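Local coordinates for protein aminoglycoside 6-adenylyltransferase (Bacillus subtilis, PDB 2PBE) that transfers the adenylyl group of ATP to the 6-hydroxyl of streptomycin, and so mediates bacterial resistance to this antibiotic, at residues D20-L25 and F50-E55. Numbering follows the deposited sequence.
Sequences DERIRL and FVTDVE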
loop_
_atom_site.group_PDB
_atom_site.type_symbol
_atom_site.label_atom_id
_atom_site.label_comp_id
_atom_site.label_asym_id
_atom_site.label_seq_id
_atom_site.Cartn_x
_atom_site.Cartn_y
_atom_site.Cartn_z
ATOM N N ASP A 20 -1.357 -5.613 15.214
ATOM C CA ASP A 20 -1.309 -6.851 15.970
ATOM C C ASP A 20 -0.079 -7.699 15.658
ATOM O O ASP A 20 0.133 -8.141 14.526
ATOM C CB ASP A 20 -2.580 -7.654 15.761
ATOM C CG ASP A 20 -2.860 -8.567 16.922
ATOM O OD1 ASP A 20 -3.937 -8.468 17.549
ATOM O OD2 ASP A 20 -1.979 -9.384 17.218
ATOM N N GLU A 21 0.726 -7.912 16.696
ATOM C CA GLU A 21 1.968 -8.671 16.609
ATOM C C GLU A 21 1.815 -10.142 16.254
ATOM O O GLU A 21 2.772 -10.756 15.787
ATOM C CB GLU A 21 2.764 -8.522 17.912
ATOM C CG GLU A 21 3.422 -7.129 18.052
ATOM C CD GLU A 21 4.417 -7.021 19.195
ATOM O OE1 GLU A 21 5.229 -7.956 19.357
ATOM O OE2 GLU A 21 4.407 -5.995 19.917
ATOM N N ARG A 22 0.635 -10.730 16.467
ATOM C CA ARG A 22 0.457 -12.135 16.111
ATOM C C ARG A 22 0.188 -12.255 14.611
ATOM O O ARG A 22 0.468 -13.298 14.009
ATOM C CB ARG A 22 -0.713 -12.784 16.868
ATOM C CG ARG A 22 -0.698 -12.645 18.374
ATOM C CD ARG A 22 -1.851 -11.766 18.793
ATOM N NE ARG A 22 -2.878 -12.444 19.570
ATOM C CZ ARG A 22 -4.083 -11.938 19.813
ATOM N NH1 ARG A 22 -4.426 -10.745 19.327
ATOM N NH2 ARG A 22 -4.945 -12.620 20.572
ATOM N N ILE A 23 -0.353 -11.202 14.005
ATOM C CA ILE A 23 -0.653 -11.252 12.579
ATOM C C ILE A 23 0.579 -10.906 11.757
ATOM O O ILE A 23 1.089 -9.791 11.818
ATOM C CB ILE A 23 -1.812 -10.317 12.209
ATOM C CG1 ILE A 23 -3.043 -10.668 13.050
ATOM C CG2 ILE A 23 -2.178 -10.496 10.737
ATOM C CD1 ILE A 23 -4.177 -9.694 12.891
ATOM N N ARG A 24 1.033 -11.886 10.981
ATOM C CA ARG A 24 2.221 -11.750 10.141
ATOM C C ARG A 24 1.916 -11.590 8.656
ATOM O O ARG A 24 2.634 -10.911 7.944
ATOM C CB ARG A 24 3.118 -12.968 10.356
ATOM C CG ARG A 24 3.611 -13.116 11.794
ATOM C CD ARG A 24 4.761 -12.170 12.067
ATOM N NE ARG A 24 4.421 -11.129 13.021
ATOM C CZ ARG A 24 5.114 -10.007 13.154
ATOM N NH1 ARG A 24 6.182 -9.788 12.390
ATOM N NH2 ARG A 24 4.746 -9.095 14.051
ATOM N N LEU A 25 0.838 -12.202 8.194
ATOM C CA LEU A 25 0.466 -12.152 6.783
ATOM C C LEU A 25 -1.051 -11.926 6.645
ATOM O O LEU A 25 -1.832 -12.393 7.474
ATOM C CB LEU A 25 0.885 -13.472 6.119
ATOM C CG LEU A 25 1.058 -13.645 4.602
ATOM C CD1 LEU A 25 -0.290 -13.602 3.903
ATOM C CD2 LEU A 25 1.967 -12.561 4.056
ATOM N N PHE A 50 -2.724 -14.671 8.739
ATOM C CA PHE A 50 -1.816 -15.768 9.078
ATOM C C PHE A 50 -1.190 -15.297 10.365
ATOM O O PHE A 50 -0.525 -14.257 10.387
ATOM C CB PHE A 50 -0.780 -15.968 7.983
ATOM C CG PHE A 50 -1.336 -16.596 6.760
ATOM C CD1 PHE A 50 -1.164 -17.963 6.524
ATOM C CD2 PHE A 50 -2.110 -15.843 5.864
ATOM C CE1 PHE A 50 -1.770 -18.593 5.403
ATOM C CE2 PHE A 50 -2.729 -16.451 4.734
ATOM C CZ PHE A 50 -2.556 -17.835 4.507
ATOM N N VAL A 51 -1.406 -16.056 11.427
ATOM C CA VAL A 51 -0.933 -15.669 12.738
ATOM C C VAL A 51 0.055 -16.626 13.392
ATOM O O VAL A 51 0.246 -17.748 12.947
ATOM C CB VAL A 51 -2.140 -15.469 13.680
ATOM C CG1 VAL A 51 -3.169 -14.595 13.004
ATOM C CG2 VAL A 51 -2.769 -16.813 14.039
ATOM N N THR A 52 0.664 -16.165 14.473
ATOM C CA THR A 52 1.619 -16.987 15.195
ATOM C C THR A 52 0.876 -17.940 16.145
ATOM O O THR A 52 1.105 -19.159 16.102
ATOM C CB THR A 52 2.597 -16.110 16.005
ATOM O OG1 THR A 52 1.849 -15.181 16.800
ATOM C CG2 THR A 52 3.529 -15.357 15.081
ATOM N N ASP A 53 -0.017 -17.386 16.970
ATOM C CA ASP A 53 -0.787 -18.160 17.948
ATOM C C ASP A 53 -2.277 -18.155 17.674
ATOM O O ASP A 53 -2.995 -17.245 18.089
ATOM C CB ASP A 53 -0.570 -17.598 19.346
ATOM C CG ASP A 53 -1.099 -18.519 20.440
ATOM O OD1 ASP A 53 -2.004 -19.352 20.184
ATOM O OD2 ASP A 53 -0.605 -18.390 21.583
ATOM N N VAL A 54 -2.752 -19.199 17.023
ATOM C CA VAL A 54 -4.163 -19.275 16.717
ATOM C C VAL A 54 -5.016 -19.338 17.994
ATOM O O VAL A 54 -6.015 -18.619 18.108
ATOM C CB VAL A 54 -4.429 -20.468 15.740
ATOM C CG1 VAL A 54 -3.856 -21.770 16.351
ATOM C CG2 VAL A 54 -5.887 -20.563 15.409
ATOM N N GLU A 55 -4.604 -20.164 18.965
ATOM C CA GLU A 55 -5.335 -20.311 20.237
ATOM C C GLU A 55 -5.493 -18.984 21.006
ATOM O O GLU A 55 -6.460 -18.798 21.772
ATOM C CB GLU A 55 -4.628 -21.330 21.135
ATOM C CG GLU A 55 -4.635 -22.761 20.599
ATOM C CD GLU A 55 -6.057 -23.278 20.308
ATOM O OE1 GLU A 55 -6.320 -23.668 19.145
ATOM O OE2 GLU A 55 -6.910 -23.299 21.234
#
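Ile23 and Val51 form a non-hydrogen-bonded antiparallel pair, and one step on Arg24 and Leu25 both face Phe50, a classic beta bulge in which Phe50 O accepts a bond from Arg24 N (2.9 Å) and a weak one from Leu25 N. Phe50 N returns a nearly straight bond to Leu25 O (2.8 Å, 170°), and just beyond the paired residues Thr52 N bonds to Arg22 O. Leu25 and Phe50 lie side by side on one face of the sheet, both apolar and buried, the methyl Leu25 CD1 meeting Phe50 CD2 at 3.5 Å, alongside the CD2-CE2 side of the ring. Ile23 and Val51, beta-branched residues at home in strands, touch through CG1 and CG1 on the other face. At the solvent-facing end, the side chains of Thr52 and Arg22 cross at about a right angle, Thr52 OG1 3.5 Å from Arg22 CB, while Thr52 CG2 meets Arg24 CG. Arg24, its chain bent at chi2 and chi3, grips Glu21 O side-on with NE and NH2, tying its side chain back to the type I turn from Asp20 to Ile23; its NH1 pairs with Asp130. Arg22 NH1 makes an in-plane salt bridge to Asp20 OD1 (2.9 Å). The contact joins central strands 23-28 and 45-51, flanked by 125-128 and 101-108; helices 6-19 and 54-58 cover Ile23, and Tyr115 meets Phe50 edge-to-face on the opposite side.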